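Local coordinates for protein activated BY transcription factor SSRB (Salmonella enterica, PDB 2WNW) that belongs to glycosyl hydrolase family 30 and combines a TIM-barrel domain with a beta-sandwich domain, at residues 91-94 with 95-98; 194-198 with 199-203; 309-312 with 313-317; 340-343 with 344-348. All coordinates share one frame; numbering follows the deposited sequence.

Contact 1: 91-94 with 95-98; sequences QSCD and FSLG
Ser96 reaches back across a tight bend and donates its hydroxyl to the backbone carbonyl of Cys93, with Ser96 OG 2.9 Å from Cys93 O. The donor approaches from above the carbonyl plane, 39° out of it, rather than along a lone pair. Its first torsion (chi1 -59°) sets OG beside the residue's own nitrogen, on the side of the bend where Cys93 lies. The close-packed part continues from here: Cys93 SG rests 4.0 Å from Phe95 CB, and Ser96 N makes a weak bond of 2.9 Å to Asp94 O. That weak bond closes an inverse gamma turn centred on Phe95, in the loop that leaves the C-terminal end of TIM-barrel strand 85-90. On the turn, the Asp94 carboxylate and the Phe95 ring lie side by side and point the same way, their planes 70° apart. Asp94 OD2 approaches the ring obliquely, 3.5 Å from Phe95 CD1. The carboxylate has stronger partners elsewhere: OD2 accepts from Asn342 and Asn346, while OD1 bonds a glycerol, so its rotation is well fixed. Packing thins toward the other end of the loop. Ser92 meets the partly exposed Gly98 mainly through its CB, 3.6 Å from Gly98 O, while its hydroxyl bonds Asp204 and Tyr100. Leu97, an exposed residue, points away from the bend and leans on helices 54-61 and 117-122.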
ATOM      1  N   GLN A  91     -35.237  10.265  -4.693  1.00 15.82           N
ATOM      2  CA  GLN A  91     -36.279   9.933  -3.720  1.00 16.28           C
ATOM      3  C   GLN A  91     -35.599   9.938  -2.344  1.00 16.19           C
ATOM      4  O   GLN A  91     -34.412  10.238  -2.240  1.00 15.47           O
ATOM      5  CB  GLN A  91     -36.954   8.586  -4.025  1.00 15.98           C
ATOM      6  CG  GLN A  91     -37.602   8.561  -5.415  1.00 15.48           C
ATOM      7  CD  GLN A  91     -38.634   7.460  -5.599  1.00 16.32           C
ATOM      8  OE1 GLN A  91     -38.468   6.335  -5.115  1.00 17.99           O
ATOM      9  NE2 GLN A  91     -39.698   7.774  -6.328  1.00 14.15           N
ATOM     10  N   SER A  92     -36.334   9.607  -1.291  1.00 16.71           N
ATOM     11  CA  SER A  92     -35.781   9.662   0.061  1.00 16.39           C
ATOM     12  C   SER A  92     -34.662   8.700   0.473  1.00 16.56           C
ATOM     13  O   SER A  92     -34.550   7.582  -0.031  1.00 16.79           O
ATOM     14  CB  SER A  92     -36.922   9.531   1.071  1.00 17.01           C
ATOM     15  OG  SER A  92     -37.601   8.300   0.902  1.00 14.94           O
ATOM     16  N   CYS A  93     -33.825   9.174   1.396  1.00 16.64           N
ATOM     17  CA  CYS A  93     -32.751   8.384   1.985  1.00 17.17           C
ATOM     18  C   CYS A  93     -33.017   8.556   3.481  1.00 18.27           C
ATOM     19  O   CYS A  93     -33.996   9.212   3.847  1.00 18.67           O
ATOM     20  CB  CYS A  93     -31.361   8.917   1.587  1.00 17.58           C
ATOM     21  SG  CYS A  93     -30.896  10.546   2.206  1.00 18.73           S
ATOM     22  N   ASP A  94     -32.192   7.980   4.350  1.00 17.34           N
ATOM     23  CA  ASP A  94     -32.453   8.118   5.784  1.00 17.56           C
ATOM     24  C   ASP A  94     -32.383   9.567   6.252  1.00 18.13           C
ATOM     25  O   ASP A  94     -33.094   9.964   7.181  1.00 17.01           O
ATOM     26  CB  ASP A  94     -31.504   7.228   6.606  1.00 18.34           C
ATOM     27  CG  ASP A  94     -30.045   7.488   6.312  1.00 20.31           C
ATOM     28  OD1 ASP A  94     -29.693   7.619   5.121  1.00 19.66           O
ATOM     29  OD2 ASP A  94     -29.248   7.538   7.273  1.00 19.26           O
ATOM     30  N   PHE A  95     -31.536  10.365   5.610  1.00 17.30           N
ATOM     31  CA  PHE A  95     -31.440  11.765   5.982  1.00 17.10           C
ATOM     32  C   PHE A  95     -32.515  12.584   5.274  1.00 18.77           C
ATOM     33  O   PHE A  95     -32.236  13.421   4.408  1.00 17.48           O
ATOM     34  CB  PHE A  95     -30.038  12.311   5.698  1.00 16.86           C
ATOM     35  CG  PHE A  95     -29.055  11.996   6.787  1.00 16.15           C
ATOM     36  CD1 PHE A  95     -28.299  10.823   6.756  1.00 15.97           C
ATOM     37  CD2 PHE A  95     -28.947  12.835   7.891  1.00 15.75           C
ATOM     38  CE1 PHE A  95     -27.452  10.489   7.816  1.00 16.28           C
ATOM     39  CE2 PHE A  95     -28.107  12.513   8.953  1.00 16.23           C
ATOM     40  CZ  PHE A  95     -27.357  11.336   8.917  1.00 17.59           C
ATOM     41  N   SER A  96     -33.756  12.309   5.663  1.00 17.15           N
ATOM     42  CA  SER A  96     -34.931  12.985   5.127  1.00 18.57           C
ATOM     43  C   SER A  96     -35.903  13.125   6.289  1.00 19.87           C
ATOM     44  O   SER A  96     -35.738  12.473   7.321  1.00 19.95           O
ATOM     45  CB  SER A  96     -35.581  12.146   4.023  1.00 16.85           C
ATOM     46  OG  SER A  96     -34.679  11.894   2.959  1.00 17.78           O
ATOM     47  N   LEU A  97     -36.909  13.975   6.125  1.00 20.75           N
ATOM     48  CA  LEU A  97     -37.901  14.172   7.174  1.00 20.96           C
ATOM     49  C   LEU A  97     -38.763  12.916   7.265  1.00 21.17           C
ATOM     50  O   LEU A  97     -39.452  12.687   8.256  1.00 21.59           O
ATOM     51  CB  LEU A  97     -38.766  15.393   6.856  1.00 20.96           C
ATOM     52  CG  LEU A  97     -38.020  16.729   6.760  1.00 21.91           C
ATOM     53  CD1 LEU A  97     -38.991  17.839   6.385  1.00 22.92           C
ATOM     54  CD2 LEU A  97     -37.344  17.038   8.092  1.00 23.48           C
ATOM     55  N   GLY A  98     -38.702  12.103   6.215  1.00 20.76           N
ATOM     56  CA  GLY A  98     -39.465  10.869   6.160  1.00 20.63           C
ATOM     57  C   GLY A  98     -39.381  10.298   4.756  1.00 20.33           C
ATOM     58  O   GLY A  98     -38.747  10.896   3.887  1.00 20.72           O
TER

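Contact 2: 194-198 with 199-203; sequences QNEPV and AVKTW
The carbonyl oxygen of Glu196 is approached from two directions, by the backbone NH of Ala199 and by a water. The Ala199 N to Glu196 O bond is 3.0 Å long and nearly straight at 164°, and it closes a type I beta turn over Pro197 and Val198. The water, 2.8 Å from Glu196 O, lies within bonding distance of Ala199 O as well, spanning the mouth of the turn. Beyond the backbone, the extended Glu196 side chain meets Lys201 at about a right angle. Contact is made chiefly through carbon, with Lys201 CE 3.3 Å from Glu196 OE1; the salt bridge from OE1 to Lys201 NZ is long, at 3.7 Å. A bend at chi2 (-67°) carries the lysine chain round toward the glutamate, while its CB covers one face of the Trp203 ring near the rim. Water mediates the remaining links. One molecule donates a hydrogen bond to Glu196 OE2, 2.9 Å away, and weakly accepts one from Lys201 NZ. Another, lying in the plane of the indole at its edge, accepts from Trp203 NE1 at 2.7 Å and donates only weakly to Glu196 OE2. That same carboxylate oxygen also bonds a glycerol. An Asn-Glu pair such as Asn195-Glu196, placed just beyond the fourth strand of a TIM barrel, is a hallmark of the clan GH-A glycosyl hydrolases, which include family 30.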
ATOM      1  N   GLN A 194     -27.999   1.706  -7.415  1.00 16.80           N
ATOM      2  CA  GLN A 194     -28.621   1.601  -6.104  1.00 16.74           C
ATOM      3  C   GLN A 194     -27.588   1.742  -4.996  1.00 16.19           C
ATOM      4  O   GLN A 194     -26.483   1.203  -5.086  1.00 16.18           O
ATOM      5  CB  GLN A 194     -29.310   0.237  -5.987  1.00 16.12           C
ATOM      6  CG  GLN A 194     -29.726  -0.168  -4.583  1.00 16.45           C
ATOM      7  CD  GLN A 194     -30.878   0.658  -4.051  1.00 16.68           C
ATOM      8  OE1 GLN A 194     -31.823   0.958  -4.775  1.00 16.20           O
ATOM      9  NE2 GLN A 194     -30.818   1.007  -2.771  1.00 16.43           N
ATOM     10  N   ASN A 195     -27.957   2.474  -3.951  1.00 16.61           N
ATOM     11  CA  ASN A 195     -27.083   2.660  -2.805  1.00 15.96           C
ATOM     12  C   ASN A 195     -27.067   1.336  -2.033  1.00 17.31           C
ATOM     13  O   ASN A 195     -28.128   0.797  -1.702  1.00 16.16           O
ATOM     14  CB  ASN A 195     -27.635   3.770  -1.902  1.00 16.62           C
ATOM     15  CG  ASN A 195     -26.837   3.937  -0.618  1.00 16.88           C
ATOM     16  OD1 ASN A 195     -25.676   4.347  -0.641  1.00 16.89           O
ATOM     17  ND2 ASN A 195     -27.457   3.610   0.509  1.00 14.69           N
ATOM     18  N   GLU A 196     -25.873   0.802  -1.784  1.00 16.16           N
ATOM     19  CA  GLU A 196     -25.721  -0.440  -1.018  1.00 16.58           C
ATOM     20  C   GLU A 196     -26.730  -1.525  -1.408  1.00 17.40           C
ATOM     21  O   GLU A 196     -27.542  -1.957  -0.582  1.00 16.50           O
ATOM     22  CB  GLU A 196     -25.861  -0.127   0.476  1.00 17.78           C
ATOM     23  CG  GLU A 196     -24.887   0.924   0.987  1.00 21.38           C
ATOM     24  CD  GLU A 196     -24.974   1.124   2.490  1.00 21.42           C
ATOM     25  OE1 GLU A 196     -24.987   0.118   3.227  1.00 21.93           O
ATOM     26  OE2 GLU A 196     -25.015   2.285   2.940  1.00 24.55           O
ATOM     27  N   PRO A 197     -26.663  -2.007  -2.660  1.00 17.54           N
ATOM     28  CA  PRO A 197     -27.553  -3.036  -3.207  1.00 16.61           C
ATOM     29  C   PRO A 197     -27.602  -4.391  -2.510  1.00 16.83           C
ATOM     30  O   PRO A 197     -28.450  -5.218  -2.835  1.00 16.93           O
ATOM     31  CB  PRO A 197     -27.089  -3.156  -4.656  1.00 16.69           C
ATOM     32  CG  PRO A 197     -25.617  -2.838  -4.565  1.00 16.10           C
ATOM     33  CD  PRO A 197     -25.612  -1.654  -3.633  1.00 15.94           C
ATOM     34  N   VAL A 198     -26.704  -4.633  -1.563  1.00 17.16           N
ATOM     35  CA  VAL A 198     -26.709  -5.912  -0.863  1.00 17.75           C
ATOM     36  C   VAL A 198     -27.047  -5.744   0.612  1.00 18.67           C
ATOM     37  O   VAL A 198     -26.979  -6.702   1.381  1.00 18.90           O
ATOM     38  CB  VAL A 198     -25.334  -6.626  -0.970  1.00 17.70           C
ATOM     39  CG1 VAL A 198     -24.984  -6.869  -2.430  1.00 15.90           C
ATOM     40  CG2 VAL A 198     -24.255  -5.792  -0.289  1.00 17.94           C
ATOM     41  N   ALA A 199     -27.431  -4.534   1.007  1.00 18.44           N
ATOM     42  CA  ALA A 199     -27.726  -4.286   2.412  1.00 20.31           C
ATOM     43  C   ALA A 199     -29.143  -3.856   2.762  1.00 20.32           C
ATOM     44  O   ALA A 199     -29.670  -2.876   2.233  1.00 20.95           O
ATOM     45  CB  ALA A 199     -26.738  -3.264   2.968  1.00 21.19           C
ATOM     46  N   VAL A 200     -29.750  -4.599   3.679  1.00 20.19           N
ATOM     47  CA  VAL A 200     -31.084  -4.273   4.155  1.00 20.55           C
ATOM     48  C   VAL A 200     -30.888  -3.265   5.287  1.00 19.82           C
ATOM     49  O   VAL A 200     -30.045  -3.466   6.157  1.00 19.92           O
ATOM     50  CB  VAL A 200     -31.799  -5.511   4.735  1.00 21.31           C
ATOM     51  CG1 VAL A 200     -33.135  -5.098   5.332  1.00 21.36           C
ATOM     52  CG2 VAL A 200     -31.995  -6.567   3.649  1.00 22.36           C
ATOM     53  N   LYS A 201     -31.648  -2.177   5.264  1.00 19.46           N
ATOM     54  CA  LYS A 201     -31.554  -1.159   6.310  1.00 19.56           C
ATOM     55  C   LYS A 201     -32.952  -0.906   6.869  1.00 20.42           C
ATOM     56  O   LYS A 201     -33.939  -1.184   6.196  1.00 19.93           O
ATOM     57  CB  LYS A 201     -31.005   0.148   5.732  1.00 21.56           C
ATOM     58  CG  LYS A 201     -29.604   0.047   5.145  1.00 23.76           C
ATOM     59  CD  LYS A 201     -28.576  -0.230   6.229  1.00 25.70           C
ATOM     60  CE  LYS A 201     -27.169  -0.226   5.664  1.00 27.36           C
ATOM     61  NZ  LYS A 201     -26.164  -0.556   6.713  1.00 30.80           N
ATOM     62  N   THR A 202     -33.041  -0.388   8.093  1.00 19.85           N
ATOM     63  CA  THR A 202     -34.343  -0.085   8.679  1.00 19.58           C
ATOM     64  C   THR A 202     -34.902   1.144   7.966  1.00 19.44           C
ATOM     65  O   THR A 202     -36.076   1.490   8.116  1.00 19.90           O
ATOM     66  CB  THR A 202     -34.243   0.219  10.190  1.00 21.25           C
ATOM     67  OG1 THR A 202     -33.310   1.283  10.402  1.00 22.54           O
ATOM     68  CG2 THR A 202     -33.792  -1.017  10.957  1.00 20.07           C
ATOM     69  N   TRP A 203     -34.041   1.809   7.200  1.00 18.57           N
ATOM     70  CA  TRP A 203     -34.445   2.979   6.430  1.00 17.73           C
ATOM     71  C   TRP A 203     -34.485   2.611   4.946  1.00 16.47           C
ATOM     72  O   TRP A 203     -34.415   1.437   4.600  1.00 17.65           O
ATOM     73  CB  TRP A 203     -33.487   4.148   6.680  1.00 18.40           C
ATOM     74  CG  TRP A 203     -32.031   3.836   6.469  1.00 20.24           C
ATOM     75  CD1 TRP A 203     -31.382   3.700   5.274  1.00 20.26           C
ATOM     76  CD2 TRP A 203     -31.038   3.658   7.487  1.00 21.43           C
ATOM     77  NE1 TRP A 203     -30.045   3.453   5.487  1.00 21.42           N
ATOM     78  CE2 TRP A 203     -29.807   3.420   6.837  1.00 20.34           C
ATOM     79  CE3 TRP A 203     -31.070   3.675   8.889  1.00 21.27           C
ATOM     80  CZ2 TRP A 203     -28.613   3.202   7.540  1.00 21.74           C
ATOM     81  CZ3 TRP A 203     -29.885   3.459   9.590  1.00 21.06           C
ATOM     82  CH2 TRP A 203     -28.673   3.225   8.911  1.00 21.24           C
TER
HETATM   83  O   HOH W   1     -29.898  -0.675   0.365  1.00 18.41           O
HETATM   84  O   HOH W   2     -28.280   2.806   3.511  1.00 26.45           O
HETATM   85  O   HOH W   3     -24.047   1.698   5.603  1.00 32.45           O

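Contact 3: 309-312 with 313-317; sequences HWHT and YLHDM
Leu314 lays its CD1 methyl over one face of the Trp310 indole, one turn earlier on helix 305-322, the helix that joins barrel strands 289-294 and 327-330 in a beta-alpha-beta crossover. This CH-pi contact is close: Leu314 CD1 lies 3.6 Å from the centroid of the five-membered ring and 3.4 Å from Trp310 CE2. A second i to i+4 pair follows on the neighbouring ridge. His315 sets its CB over a face of the His311 imidazole, 3.9 Å from the ring centroid. The two histidines run alongside each other with planes only 19° apart, yet they are slid so far that the rings barely overlap, and it is the methylene that fills the face. Both histidines have CG anti to the backbone nitrogen (chi1 170° and 179°), which makes their side chains project in step.

The regular helical bonds keep these side chains at their spacing, as in His315 N to His311 O at 2.8 Å. Farther out, partners in and near the beta sandwich fix polar ends: Trp310 NE1 bonds the carbonyl of Ser435, His311 ND1 bonds Tyr410, and His315 ND1 bonds Glu394. Asp273, from the loop before helix 275-284, holds His315 NE2. Phe15 and Ala437 also meet this face of the helix. Elsewhere on the helix Tyr313 packs on helix 365-374 and bonds Asp330 through its hydroxyl, and Asp316 forms a salt bridge with Lys242. On the side of the Tyr313 ring nearest the backbone, His309 O lies in the ring plane at its edge, 3.4 Å from Tyr313 CD1.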
ATOM      1  N   HIS A 309     -12.142  11.664  14.356  1.00 14.35           N
ATOM      2  CA  HIS A 309     -12.841  11.958  13.107  1.00 15.25           C
ATOM      3  C   HIS A 309     -11.859  12.510  12.080  1.00 14.85           C
ATOM      4  O   HIS A 309     -11.937  12.199  10.890  1.00 14.21           O
ATOM      5  CB  HIS A 309     -13.974  12.949  13.370  1.00 14.67           C
ATOM      6  CG  HIS A 309     -15.032  12.418  14.288  1.00 15.68           C
ATOM      7  ND1 HIS A 309     -16.098  13.178  14.717  1.00 16.77           N
ATOM      8  CD2 HIS A 309     -15.179  11.202  14.869  1.00 14.06           C
ATOM      9  CE1 HIS A 309     -16.856  12.455  15.524  1.00 17.67           C
ATOM     10  NE2 HIS A 309     -16.320  11.253  15.632  1.00 16.64           N
ATOM     11  N   TRP A 310     -10.934  13.332  12.562  1.00 14.27           N
ATOM     12  CA  TRP A 310      -9.887  13.931  11.743  1.00 14.38           C
ATOM     13  C   TRP A 310      -9.094  12.788  11.117  1.00 14.68           C
ATOM     14  O   TRP A 310      -8.867  12.757   9.903  1.00 14.94           O
ATOM     15  CB  TRP A 310      -9.011  14.802  12.660  1.00 13.37           C
ATOM     16  CG  TRP A 310      -7.660  15.227  12.152  1.00 15.15           C
ATOM     17  CD1 TRP A 310      -6.455  14.652  12.456  1.00 14.55           C
ATOM     18  CD2 TRP A 310      -7.359  16.393  11.370  1.00 16.25           C
ATOM     19  NE1 TRP A 310      -5.427  15.392  11.925  1.00 15.21           N
ATOM     20  CE2 TRP A 310      -5.953  16.465  11.253  1.00 16.61           C
ATOM     21  CE3 TRP A 310      -8.141  17.384  10.759  1.00 17.26           C
ATOM     22  CZ2 TRP A 310      -5.307  17.495  10.549  1.00 17.67           C
ATOM     23  CZ3 TRP A 310      -7.499  18.410  10.059  1.00 18.14           C
ATOM     24  CH2 TRP A 310      -6.096  18.454   9.962  1.00 17.76           C
ATOM     25  N   HIS A 311      -8.700  11.831  11.950  1.00 14.86           N
ATOM     26  CA  HIS A 311      -7.952  10.672  11.481  1.00 14.93           C
ATOM     27  C   HIS A 311      -8.728   9.843  10.464  1.00 14.25           C
ATOM     28  O   HIS A 311      -8.192   9.464   9.429  1.00 14.56           O
ATOM     29  CB  HIS A 311      -7.584   9.752  12.644  1.00 15.55           C
ATOM     30  CG  HIS A 311      -7.030   8.434  12.204  1.00 16.89           C
ATOM     31  ND1 HIS A 311      -5.743   8.288  11.730  1.00 17.00           N
ATOM     32  CD2 HIS A 311      -7.609   7.213  12.103  1.00 17.96           C
ATOM     33  CE1 HIS A 311      -5.556   7.035  11.353  1.00 19.83           C
ATOM     34  NE2 HIS A 311      -6.672   6.362  11.568  1.00 18.09           N
ATOM     35  N   THR A 312      -9.985   9.539  10.772  1.00 14.31           N
ATOM     36  CA  THR A 312     -10.793   8.722   9.869  1.00 13.55           C
ATOM     37  C   THR A 312     -10.846   9.290   8.454  1.00 14.47           C
ATOM     38  O   THR A 312     -10.632   8.561   7.486  1.00 13.27           O
ATOM     39  CB  THR A 312     -12.226   8.543  10.423  1.00 15.25           C
ATOM     40  OG1 THR A 312     -12.160   7.816  11.658  1.00 15.20           O
ATOM     41  CG2 THR A 312     -13.104   7.781   9.439  1.00 15.26           C
ATOM     42  N   TYR A 313     -11.113  10.587   8.332  1.00 12.96           N
ATOM     43  CA  TYR A 313     -11.187  11.209   7.016  1.00 14.60           C
ATOM     44  C   TYR A 313      -9.846  11.216   6.291  1.00 15.22           C
ATOM     45  O   TYR A 313      -9.753  10.776   5.142  1.00 15.62           O
ATOM     46  CB  TYR A 313     -11.711  12.651   7.121  1.00 14.85           C
ATOM     47  CG  TYR A 313     -13.221  12.764   7.064  1.00 14.93           C
ATOM     48  CD1 TYR A 313     -14.006  12.557   8.201  1.00 13.79           C
ATOM     49  CD2 TYR A 313     -13.868  13.042   5.858  1.00 14.87           C
ATOM     50  CE1 TYR A 313     -15.404  12.624   8.134  1.00 14.54           C
ATOM     51  CE2 TYR A 313     -15.259  13.106   5.778  1.00 16.39           C
ATOM     52  CZ  TYR A 313     -16.019  12.897   6.916  1.00 15.58           C
ATOM     53  OH  TYR A 313     -17.389  12.954   6.824  1.00 15.41           O
ATOM     54  N   LEU A 314      -8.805  11.713   6.954  1.00 13.55           N
ATOM     55  CA  LEU A 314      -7.488  11.778   6.326  1.00 13.84           C
ATOM     56  C   LEU A 314      -6.917  10.410   5.974  1.00 13.41           C
ATOM     57  O   LEU A 314      -6.392  10.214   4.880  1.00 13.63           O
ATOM     58  CB  LEU A 314      -6.504  12.533   7.225  1.00 13.93           C
ATOM     59  CG  LEU A 314      -6.731  14.044   7.328  1.00 17.59           C
ATOM     60  CD1 LEU A 314      -5.823  14.623   8.406  1.00 17.00           C
ATOM     61  CD2 LEU A 314      -6.455  14.704   5.976  1.00 17.47           C
ATOM     62  N   HIS A 315      -7.026   9.463   6.902  1.00 12.90           N
ATOM     63  CA  HIS A 315      -6.504   8.119   6.681  1.00 13.90           C
ATOM     64  C   HIS A 315      -7.164   7.432   5.491  1.00 12.75           C
ATOM     65  O   HIS A 315      -6.481   6.837   4.657  1.00 12.02           O
ATOM     66  CB  HIS A 315      -6.697   7.266   7.940  1.00 14.09           C
ATOM     67  CG  HIS A 315      -6.210   5.856   7.798  1.00 14.04           C
ATOM     68  ND1 HIS A 315      -4.872   5.530   7.750  1.00 14.55           N
ATOM     69  CD2 HIS A 315      -6.886   4.688   7.679  1.00 14.58           C
ATOM     70  CE1 HIS A 315      -4.743   4.223   7.606  1.00 17.74           C
ATOM     71  NE2 HIS A 315      -5.950   3.687   7.560  1.00 15.82           N
ATOM     72  N   ASP A 316      -8.488   7.513   5.396  1.00 12.44           N
ATOM     73  CA  ASP A 316      -9.165   6.861   4.285  1.00 13.55           C
ATOM     74  C   ASP A 316      -8.904   7.563   2.959  1.00 14.51           C
ATOM     75  O   ASP A 316      -8.681   6.909   1.938  1.00 14.70           O
ATOM     76  CB  ASP A 316     -10.672   6.769   4.542  1.00 13.74           C
ATOM     77  CG  ASP A 316     -11.337   5.728   3.662  1.00 15.17           C
ATOM     78  OD1 ASP A 316     -11.970   6.099   2.649  1.00 16.36           O
ATOM     79  OD2 ASP A 316     -11.198   4.532   3.978  1.00 15.38           O
ATOM     80  N   MET A 317      -8.921   8.892   2.965  1.00 13.68           N
ATOM     81  CA  MET A 317      -8.674   9.644   1.739  1.00 14.99           C
ATOM     82  C   MET A 317      -7.284   9.377   1.168  1.00 14.98           C
ATOM     83  O   MET A 317      -7.135   9.110  -0.027  1.00 15.14           O
ATOM     84  CB  MET A 317      -8.847  11.142   1.995  1.00 16.30           C
ATOM     85  CG  MET A 317     -10.282  11.533   2.315  1.00 17.17           C
ATOM     86  SD  MET A 317     -10.441  13.269   2.766  1.00 17.48           S
ATOM     87  CE  MET A 317     -10.476  14.049   1.147  1.00 17.94           C
TER

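Contact 4: 340-343 with 344-348; sequences GPNH and QGNLC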
ATOM      1  N   GLY A 340     -28.859  15.663  12.687  1.00 18.17           N
ATOM      2  CA  GLY A 340     -30.070  15.284  11.980  1.00 18.92           C
ATOM      3  C   GLY A 340     -30.463  16.367  10.997  1.00 18.52           C
ATOM      4  O   GLY A 340     -29.676  17.280  10.743  1.00 16.94           O
ATOM      5  N   PRO A 341     -31.688  16.321  10.450  1.00 19.19           N
ATOM      6  CA  PRO A 341     -32.724  15.315  10.705  1.00 20.29           C
ATOM      7  C   PRO A 341     -32.521  13.994   9.964  1.00 20.72           C
ATOM      8  O   PRO A 341     -32.009  13.970   8.847  1.00 21.70           O
ATOM      9  CB  PRO A 341     -33.996  16.027  10.264  1.00 20.92           C
ATOM     10  CG  PRO A 341     -33.516  16.804   9.073  1.00 21.61           C
ATOM     11  CD  PRO A 341     -32.188  17.371   9.544  1.00 19.06           C
ATOM     12  N   ASN A 342     -32.932  12.901  10.601  1.00 20.36           N
ATOM     13  CA  ASN A 342     -32.827  11.559  10.025  1.00 18.68           C
ATOM     14  C   ASN A 342     -34.105  10.839  10.459  1.00 20.68           C
ATOM     15  O   ASN A 342     -34.360  10.696  11.655  1.00 19.64           O
ATOM     16  CB  ASN A 342     -31.589  10.844  10.577  1.00 19.25           C
ATOM     17  CG  ASN A 342     -31.353   9.494   9.926  1.00 19.05           C
ATOM     18  OD1 ASN A 342     -32.097   8.535  10.156  1.00 17.96           O
ATOM     19  ND2 ASN A 342     -30.310   9.412   9.102  1.00 17.48           N
ATOM     20  N   HIS A 343     -34.902  10.379   9.498  1.00 20.10           N
ATOM     21  CA  HIS A 343     -36.170   9.745   9.845  1.00 21.47           C
ATOM     22  C   HIS A 343     -36.101   8.382  10.532  1.00 21.73           C
ATOM     23  O   HIS A 343     -37.133   7.811  10.875  1.00 22.14           O
ATOM     24  CB  HIS A 343     -37.104   9.717   8.620  1.00 21.10           C
ATOM     25  CG  HIS A 343     -36.826   8.620   7.639  1.00 20.37           C
ATOM     26  ND1 HIS A 343     -37.250   7.323   7.833  1.00 20.49           N
ATOM     27  CD2 HIS A 343     -36.218   8.640   6.429  1.00 20.81           C
ATOM     28  CE1 HIS A 343     -36.918   6.592   6.783  1.00 21.56           C
ATOM     29  NE2 HIS A 343     -36.293   7.368   5.916  1.00 19.20           N
ATOM     30  N   GLN A 344     -34.892   7.870  10.748  1.00 21.54           N
ATOM     31  CA  GLN A 344     -34.723   6.602  11.452  1.00 23.21           C
ATOM     32  C   GLN A 344     -33.827   6.780  12.676  1.00 23.47           C
ATOM     33  O   GLN A 344     -33.401   5.807  13.293  1.00 24.45           O
ATOM     34  CB  GLN A 344     -34.137   5.529  10.534  1.00 25.66           C
ATOM     35  CG  GLN A 344     -35.187   4.699   9.819  1.00 29.88           C
ATOM     36  CD  GLN A 344     -36.125   3.996  10.784  1.00 33.56           C
ATOM     37  OE1 GLN A 344     -37.317   4.301  10.842  1.00 35.66           O
ATOM     38  NE2 GLN A 344     -35.588   3.053  11.552  1.00 34.20           N
ATOM     39  N   GLY A 345     -33.548   8.033  13.022  1.00 22.84           N
ATOM     40  CA  GLY A 345     -32.715   8.321  14.178  1.00 23.37           C
ATOM     41  C   GLY A 345     -31.239   8.004  14.001  1.00 23.33           C
ATOM     42  O   GLY A 345     -30.493   7.945  14.979  1.00 23.52           O
ATOM     43  N   ASN A 346     -30.815   7.798  12.758  1.00 22.09           N
ATOM     44  CA  ASN A 346     -29.419   7.489  12.466  1.00 22.05           C
ATOM     45  C   ASN A 346     -28.607   8.782  12.372  1.00 22.59           C
ATOM     46  O   ASN A 346     -28.110   9.139  11.300  1.00 22.61           O
ATOM     47  CB  ASN A 346     -29.327   6.705  11.152  1.00 21.81           C
ATOM     48  CG  ASN A 346     -27.901   6.358  10.780  1.00 24.56           C
ATOM     49  OD1 ASN A 346     -27.117   5.941  11.628  1.00 22.22           O
ATOM     50  ND2 ASN A 346     -27.559   6.521   9.502  1.00 21.78           N
ATOM     51  N   LEU A 347     -28.477   9.475  13.502  1.00 20.76           N
ATOM     52  CA  LEU A 347     -27.750  10.743  13.569  1.00 19.47           C
ATOM     53  C   LEU A 347     -26.256  10.571  13.297  1.00 19.78           C
ATOM     54  O   LEU A 347     -25.633   9.627  13.782  1.00 19.06           O
ATOM     55  CB  LEU A 347     -27.957  11.382  14.946  1.00 21.09           C
ATOM     56  CG  LEU A 347     -29.418  11.562  15.383  1.00 20.82           C
ATOM     57  CD1 LEU A 347     -29.470  12.104  16.806  1.00 22.50           C
ATOM     58  CD2 LEU A 347     -30.132  12.505  14.425  1.00 22.07           C
ATOM     59  N   CYS A 348     -25.688  11.498  12.530  1.00 17.55           N
ATOM     60  CA  CYS A 348     -24.270  11.454  12.177  1.00 18.11           C
ATOM     61  C   CYS A 348     -23.675  12.853  12.180  1.00 17.56           C
ATOM     62  O   CYS A 348     -24.394  13.846  12.141  1.00 16.78           O
ATOM     63  CB  CYS A 348     -24.075  10.873  10.769  1.00 18.25           C
ATOM     64  SG  CYS A 348     -24.679   9.191  10.490  1.00 21.68           S
TER
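Asn342 extends its side chain with CG opposite the backbone nitrogen (chi1 -175°), and a chi2 of -71° turns OD1 in under the bend toward Gln344 and Asn346. Two backbone NH groups then share this one oxygen. Gln344 N, 2.9 Å from Asn342 OD1, comes in fairly close to the amide plane, whereas Asn346 N, 3.0 Å from the same atom, stands almost directly above it, 79° out of plane. The first bond makes an Asx turn; in the backbone beside it, Gly345 N bonds Asn342 O at 3.1 Å and closes a type I beta turn. The chain thus folds back nearly antiparallel, in the loop that follows barrel strand 327-330 and its continuation 332-336.

Gly345 then takes a positive phi, and Asn346 forms the centre of an inverse gamma turn whose Leu347 N to Gly345 O bond is weak. The Asn346 amide plane stands nearly perpendicular to that of Asn342, and Asn346 CB packs 3.5 Å from Asn342 ND2. Both amide nitrogens donate to the Asp94 carboxylate outside the loop, so Asn342 spends its oxygen inside the turn and its nitrogen on a neighbour. The His343 ring bonds Asp204 through NE2 and meets the Gln344 side chain obliquely, with His343 ND1 3.9 Å from Gln344 CG. At the base of the loop the peptide between Gly340 and Pro341 is cis, and the methyl Leu347 CD2 settles 3.7 Å from Gly340 CA.

Overall arrangement
Contacts 1, 2 and 4 are loops that follow different strands of one TIM barrel and meet beyond their C-terminal ends; contact 3 lies apart, on a barrel helix that faces the beta sandwich. Contact 1 is buried, contact 2 partly so and contact 4 is at the surface. Asp94 ties contact 1 to contact 4, also through its backbone O, 3.0 Å from His343 N, while Trp203 of contact 2 packs against both. Turns and side-chain amides dominate contact 4, and waters with a long salt bridge dominate contact 2. The buried helix of contact 3 relies instead on regular backbone bonds and ring faces covered by carbon.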